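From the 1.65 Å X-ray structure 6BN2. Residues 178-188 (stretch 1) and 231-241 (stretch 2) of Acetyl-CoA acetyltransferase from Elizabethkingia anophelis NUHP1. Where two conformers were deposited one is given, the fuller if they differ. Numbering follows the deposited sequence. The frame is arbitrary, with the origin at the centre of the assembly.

Stretch 1, residues 178-188: TREEQDAFAIQ
Stretch 2 231-241: KFDRIPTLPTV

Residues 179-188 form a helix. Thr 178 caps its start: Thr 178 OG1 accepts from Glu 181 N at 3.1 Å. Stretch 2 is irregular. Its 232-234 backbone has helical phi/psi, 235-237 is a 3-10 segment, and 238-240 are extended. Asp 183 CA lies 6.9 Å from Ile 235 CA, and Ile 187 CA 7.2 Å from Phe 232 CA, so the stretches run in opposite senses here. The contact buries 376 Å², both sides summed.

Arg 179 covers the most surface. Its CA-to-CB bond points toward stretch 2, and its chi angles are t, p, t and -89°. Its long side chain reaches the carbonyls of Ile 235, which opens the 3-10 segment, and Leu 238, just after it. Arg 179 NH2 donates to Ile 235 O at 2.9 Å and to Leu 238 O at 3.0 Å, both at the guanidinium edge. Arg 179 NH1 adds a weak hydrogen bond to Leu 238 O at 3.4 Å. One helical turn on, Asp 183 (chi1 m) holds the guanidinium by a salt bridge, Arg 179 NE to Asp 183 OD2, 2.8 Å. A water donates to Asp 183 OD1 (2.7 Å) and Ile 235 O (2.9 Å).

Ile 187 and buried Ile 235, both m,t with CB sideways, supply the apolar part. Their branched side chains pack without needing polar partners. Ile 187 CG1 meets Ile 235 CD1 at 3.7 Å. Ile 187 CG1 also meets Phe 232 CD1 at 3.9 Å, at the edge of the ring (chi1 m).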

ATOM      1  N   THR A 178      24.116  26.077  -4.891  1.00 24.06           N
ATOM      2  CA  THR A 178      23.731  27.220  -5.705  1.00 24.55           C
ATOM      3  C   THR A 178      22.978  26.794  -6.963  1.00 23.73           C
ATOM      4  O   THR A 178      22.978  25.630  -7.364  1.00 22.90           O
ATOM      5  CB  THR A 178      24.966  28.027  -6.105  1.00 27.46           C
ATOM      6  OG1 THR A 178      25.782  27.249  -6.992  1.00 25.61           O
ATOM      7  CG2 THR A 178      25.788  28.407  -4.877  1.00 27.09           C
ATOM      8  N   ARG A 179      22.353  27.787  -7.604  1.00 21.47           N
ATOM      9  CA  ARG A 179      21.733  27.583  -8.912  1.00 22.73           C
ATOM     10  C   ARG A 179      22.726  26.994  -9.910  1.00 22.61           C
ATOM     11  O   ARG A 179      22.409  26.043 -10.638  1.00 22.54           O
ATOM     12  CB  ARG A 179      21.175  28.920  -9.415  1.00 26.84           C
ATOM     13  CG  ARG A 179      20.917  29.011 -10.923  1.00 29.22           C
ATOM     14  CD  ARG A 179      19.754  28.121 -11.305  1.00 26.68           C
ATOM     15  NE  ARG A 179      19.425  28.186 -12.734  1.00 26.64           N
ATOM     16  CZ  ARG A 179      18.570  29.054 -13.267  1.00 28.66           C
ATOM     17  NH1 ARG A 179      17.975  29.966 -12.503  1.00 28.93           N
ATOM     18  NH2 ARG A 179      18.308  29.014 -14.565  1.00 27.99           N
ATOM     19  N   GLU A 180      23.939  27.552  -9.955  1.00 23.76           N
ATOM     20  CA  GLU A 180      24.932  27.073 -10.914  1.00 22.67           C
ATOM     21  C   GLU A 180      25.315  25.624 -10.640  1.00 22.26           C
ATOM     22  O   GLU A 180      25.491  24.834 -11.577  1.00 22.28           O
ATOM     23  CB  GLU A 180      26.172  27.968 -10.880  1.00 26.49           C
ATOM     24  CG  GLU A 180      25.951  29.375 -11.436  1.00 34.81           C
ATOM     25  CD  GLU A 180      25.193  30.319 -10.497  1.00 44.57           C
ATOM     26  OE1 GLU A 180      24.974  29.983  -9.303  1.00 32.99           O
ATOM     27  OE2 GLU A 180      24.815  31.415 -10.969  1.00 50.63           O
ATOM     28  N   GLU A 181      25.447  25.253  -9.362  1.00 21.16           N
ATOM     29  CA  GLU A 181      25.789  23.869  -9.042  1.00 20.75           C
ATOM     30  C   GLU A 181      24.660  22.920  -9.416  1.00 19.63           C
ATOM     31  O   GLU A 181      24.913  21.821  -9.928  1.00 19.31           O
ATOM     32  CB  GLU A 181      26.133  23.737  -7.555  1.00 20.48           C
ATOM     33  CG  GLU A 181      27.447  24.432  -7.195  1.00 22.39           C
ATOM     34  CD  GLU A 181      27.609  24.713  -5.701  1.00 28.60           C
ATOM     35  OE1 GLU A 181      26.649  24.503  -4.916  1.00 27.70           O
ATOM     36  OE2 GLU A 181      28.706  25.162  -5.304  1.00 30.47           O
ATOM     37  N   GLN A 182      23.409  23.320  -9.160  1.00 18.79           N
ATOM     38  CA  GLN A 182      22.275  22.484  -9.536  1.00 18.13           C
ATOM     39  C   GLN A 182      22.195  22.317 -11.046  1.00 19.14           C
ATOM     40  O   GLN A 182      21.902  21.225 -11.549  1.00 19.03           O
ATOM     41  CB  GLN A 182      20.982  23.091  -8.994  1.00 18.74           C
ATOM     42  CG  GLN A 182      20.909  23.050  -7.481  1.00 19.73           C
ATOM     43  CD  GLN A 182      19.693  23.763  -6.939  1.00 23.31           C
ATOM     44  OE1 GLN A 182      18.578  23.559  -7.418  1.00 21.94           O
ATOM     45  NE2 GLN A 182      19.899  24.603  -5.933  1.00 21.58           N
ATOM     46  N   ASP A 183      22.449  23.396 -11.789  1.00 19.41           N
ATOM     47  CA  ASP A 183      22.416  23.300 -13.245  1.00 22.31           C
ATOM     48  C   ASP A 183      23.522  22.389 -13.764  1.00 20.45           C
ATOM     49  O   ASP A 183      23.300  21.608 -14.695  1.00 21.52           O
ATOM     50  CB  ASP A 183      22.520  24.694 -13.866  1.00 24.54           C
ATOM     51  CG  ASP A 183      21.195  25.440 -13.836  1.00 25.12           C
ATOM     52  OD1 ASP A 183      20.168  24.829 -13.444  1.00 24.58           O
ATOM     53  OD2 ASP A 183      21.175  26.637 -14.201  1.00 24.44           O
ATOM     54  N   ALA A 184      24.718  22.476 -13.179  1.00 20.95           N
ATOM     55  CA  ALA A 184      25.811  21.609 -13.608  1.00 22.94           C
ATOM     56  C   ALA A 184      25.493  20.150 -13.317  1.00 20.72           C
ATOM     57  O   ALA A 184      25.786  19.268 -14.135  1.00 21.03           O
ATOM     58  CB  ALA A 184      27.118  22.029 -12.928  1.00 22.45           C
ATOM     59  N   PHE A 185      24.892  19.875 -12.154  1.00 18.65           N
ATOM     60  CA  PHE A 185      24.465  18.515 -11.840  1.00 18.20           C
ATOM     61  C   PHE A 185      23.438  18.022 -12.850  1.00 20.43           C
ATOM     62  O   PHE A 185      23.520  16.878 -13.326  1.00 16.96           O
ATOM     63  CB  PHE A 185      23.901  18.466 -10.407  1.00 16.74           C
ATOM     64  CG  PHE A 185      23.425  17.092  -9.964  1.00 19.81           C
ATOM     65  CD1 PHE A 185      24.221  16.302  -9.145  1.00 23.29           C
ATOM     66  CD2 PHE A 185      22.178  16.604 -10.353  1.00 18.63           C
ATOM     67  CE1 PHE A 185      23.796  15.045  -8.724  1.00 23.70           C
ATOM     68  CE2 PHE A 185      21.748  15.348  -9.948  1.00 19.27           C
ATOM     69  CZ  PHE A 185      22.562  14.569  -9.121  1.00 20.10           C
ATOM     70  N   ALA A 186      22.458  18.871 -13.187  1.00 17.60           N
ATOM     71  CA  ALA A 186      21.421  18.470 -14.131  1.00 19.68           C
ATOM     72  C   ALA A 186      22.023  18.159 -15.494  1.00 17.57           C
ATOM     73  O   ALA A 186      21.712  17.129 -16.099  1.00 19.07           O
ATOM     74  CB  ALA A 186      20.360  19.567 -14.255  1.00 19.66           C
ATOM     75  N   ILE A 187      22.898  19.043 -15.982  1.00 17.63           N
ATOM     76  CA  ILE A 187      23.548  18.815 -17.265  1.00 20.53           C
ATOM     77  C   ILE A 187      24.319  17.504 -17.239  1.00 23.17           C
ATOM     78  O   ILE A 187      24.280  16.723 -18.197  1.00 20.79           O
ATOM     79  CB  ILE A 187      24.455  20.007 -17.618  1.00 20.90           C
ATOM     80  CG1 ILE A 187      23.592  21.200 -18.026  1.00 25.94           C
ATOM     81  CG2 ILE A 187      25.442  19.620 -18.721  1.00 22.56           C
ATOM     82  CD1 ILE A 187      24.362  22.475 -18.210  1.00 31.02           C
ATOM     83  N   GLN A 188      25.003  17.223 -16.130  1.00 19.24           N
ATOM     84  CA  GLN A 188      25.709  15.950 -16.028  1.00 21.82           C
ATOM     85  C   GLN A 188      24.740  14.771 -16.089  1.00 18.16           C
ATOM     86  O   GLN A 188      25.032  13.755 -16.726  1.00 19.16           O
ATOM     87  CB  GLN A 188      26.541  15.917 -14.747  1.00 21.66           C
ATOM     88  CG  GLN A 188      27.279  14.608 -14.525  1.00 27.18           C
ATOM     89  CD  GLN A 188      28.592  14.806 -13.781  1.00 39.81           C
ATOM     90  OE1 GLN A 188      29.563  15.327 -14.335  1.00 50.25           O
ATOM     91  NE2 GLN A 188      28.622  14.401 -12.523  1.00 37.72           N
ATOM     92  N   LYS A 231      17.327  21.580 -23.642  1.00 37.04           N
ATOM     93  CA  LYS A 231      18.066  22.538 -24.459  1.00 36.58           C
ATOM     94  C   LYS A 231      19.137  23.113 -23.539  1.00 37.97           C
ATOM     95  O   LYS A 231      18.835  23.943 -22.677  1.00 37.28           O
ATOM     96  CB  LYS A 231      17.147  23.617 -25.021  1.00 39.08           C
ATOM     97  N   PHE A 232      20.383  22.657 -23.712  1.00 38.19           N
ATOM     98  CA  PHE A 232      21.422  22.959 -22.729  1.00 38.90           C
ATOM     99  C   PHE A 232      21.670  24.457 -22.612  1.00 39.95           C
ATOM    100  O   PHE A 232      21.914  24.966 -21.511  1.00 40.96           O
ATOM    101  CB  PHE A 232      22.719  22.231 -23.083  1.00 41.96           C
ATOM    102  CG  PHE A 232      22.644  20.737 -22.917  1.00 44.24           C
ATOM    103  CD1 PHE A 232      22.588  20.173 -21.656  1.00 39.16           C
ATOM    104  CD2 PHE A 232      22.623  19.898 -24.023  1.00 48.74           C
ATOM    105  CE1 PHE A 232      22.518  18.796 -21.493  1.00 35.14           C
ATOM    106  CE2 PHE A 232      22.551  18.520 -23.868  1.00 44.04           C
ATOM    107  CZ  PHE A 232      22.499  17.972 -22.595  1.00 41.60           C
ATOM    108  N   ASP A 233      21.598  25.185 -23.731  1.00 38.32           N
ATOM    109  CA  ASP A 233      21.890  26.613 -23.699  0.53 41.62           C
ATOM    110  C   ASP A 233      20.803  27.416 -22.994  1.00 43.82           C
ATOM    111  O   ASP A 233      21.058  28.559 -22.597  1.00 45.87           O
ATOM    112  CB  ASP A 233      22.104  27.143 -25.120  0.53 44.74           C
ATOM    113  CG  ASP A 233      20.856  27.043 -25.983  0.53 46.39           C
ATOM    114  OD1 ASP A 233      19.963  26.231 -25.666  0.53 46.05           O
ATOM    115  OD2 ASP A 233      20.779  27.774 -26.993  0.53 54.15           O
ATOM    116  N   ARG A 234      19.607  26.852 -22.829  1.00 40.83           N
ATOM    117  CA  ARG A 234      18.535  27.539 -22.122  1.00 42.68           C
ATOM    118  C   ARG A 234      18.594  27.322 -20.618  1.00 38.51           C
ATOM    119  O   ARG A 234      18.016  28.118 -19.868  1.00 40.39           O
ATOM    120  CB  ARG A 234      17.171  27.070 -22.642  1.00 43.05           C
ATOM    121  N   ILE A 235      19.287  26.270 -20.175  1.00 34.51           N
ATOM    122  CA  ILE A 235      19.269  25.891 -18.757  1.00 28.88           C
ATOM    123  C   ILE A 235      19.658  27.043 -17.827  1.00 31.76           C
ATOM    124  O   ILE A 235      18.923  27.296 -16.859  1.00 32.29           O
ATOM    125  CB  ILE A 235      20.127  24.630 -18.542  1.00 28.43           C
ATOM    126  CG1 ILE A 235      19.371  23.398 -19.051  1.00 28.71           C
ATOM    127  CG2 ILE A 235      20.510  24.459 -17.072  1.00 29.40           C
ATOM    128  CD1 ILE A 235      20.150  22.091 -18.990  1.00 29.98           C
ATOM    129  N   PRO A 236      20.757  27.775 -18.051  1.00 33.92           N
ATOM    130  CA  PRO A 236      21.135  28.832 -17.095  1.00 36.86           C
ATOM    131  C   PRO A 236      20.205  30.036 -17.094  1.00 39.60           C
ATOM    132  O   PRO A 236      20.388  30.924 -16.252  1.00 39.53           O
ATOM    133  CB  PRO A 236      22.542  29.244 -17.554  1.00 42.50           C
ATOM    134  CG  PRO A 236      22.971  28.220 -18.546  1.00 44.36           C
ATOM    135  CD  PRO A 236      21.725  27.691 -19.158  1.00 37.97           C
ATOM    136  N   THR A 237      19.234  30.106 -18.007  1.00 37.76           N
ATOM    137  CA  THR A 237      18.338  31.249 -18.113  1.00 41.45           C
ATOM    138  C   THR A 237      16.904  30.940 -17.708  1.00 39.67           C
ATOM    139  O   THR A 237      16.086  31.868 -17.650  1.00 38.27           O
ATOM    140  CB  THR A 237      18.334  31.792 -19.553  1.00 48.14           C
ATOM    141  OG1 THR A 237      17.724  30.828 -20.422  1.00 54.68           O
ATOM    142  CG2 THR A 237      19.746  32.048 -20.018  1.00 50.51           C
ATOM    143  N   LEU A 238      16.576  29.679 -17.442  1.00 32.04           N
ATOM    144  CA  LEU A 238      15.210  29.315 -17.104  1.00 31.01           C
ATOM    145  C   LEU A 238      14.779  29.991 -15.802  1.00 34.16           C
ATOM    146  O   LEU A 238      15.611  30.263 -14.929  1.00 34.57           O
ATOM    147  CB  LEU A 238      15.079  27.801 -16.962  1.00 30.97           C
ATOM    148  CG  LEU A 238      15.211  26.964 -18.230  1.00 34.54           C
ATOM    149  CD1 LEU A 238      15.127  25.512 -17.853  1.00 29.10           C
ATOM    150  CD2 LEU A 238      14.116  27.311 -19.211  1.00 38.10           C
ATOM    151  N   PRO A 239      13.486  30.261 -15.643  1.00 38.76           N
ATOM    152  CA  PRO A 239      13.007  30.885 -14.405  1.00 36.15           C
ATOM    153  C   PRO A 239      12.958  29.899 -13.249  1.00 30.63           C
ATOM    154  O   PRO A 239      12.824  28.687 -13.434  1.00 31.71           O
ATOM    155  CB  PRO A 239      11.598  31.363 -14.782  1.00 41.22           C
ATOM    156  CG  PRO A 239      11.160  30.379 -15.819  1.00 41.75           C
ATOM    157  CD  PRO A 239      12.395  30.062 -16.617  1.00 40.58           C
ATOM    158  N   THR A 240      13.075  30.439 -12.036  1.00 33.28           N
ATOM    159  CA  THR A 240      12.988  29.626 -10.824  1.00 28.97           C
ATOM    160  C   THR A 240      11.519  29.468 -10.448  1.00 37.80           C
ATOM    161  O   THR A 240      10.875  30.424 -10.005  1.00 41.28           O
ATOM    162  CB  THR A 240      13.791  30.255  -9.690  1.00 31.98           C
ATOM    163  OG1 THR A 240      13.389  31.621  -9.506  1.00 32.66           O
ATOM    164  CG2 THR A 240      15.288  30.195 -10.015  1.00 31.78           C
ATOM    165  N   VAL A 241      10.996  28.252 -10.603  1.00 29.02           N
ATOM    166  CA  VAL A 241       9.552  28.065 -10.648  1.00 35.72           C
ATOM    167  C   VAL A 241       8.904  27.983  -9.271  1.00 37.50           C
ATOM    168  O   VAL A 241       7.684  28.152  -9.164  1.00 37.48           O
ATOM    169  CB  VAL A 241       9.217  26.813 -11.477  1.00 42.36           C
ATOM    170  CG1 VAL A 241       9.573  27.046 -12.944  1.00 44.95           C
ATOM    171  CG2 VAL A 241       9.959  25.616 -10.951  1.00 38.51           C
TER
HETATM  172  O   HOH W   1      17.973  25.354 -14.968  1.00 28.24           O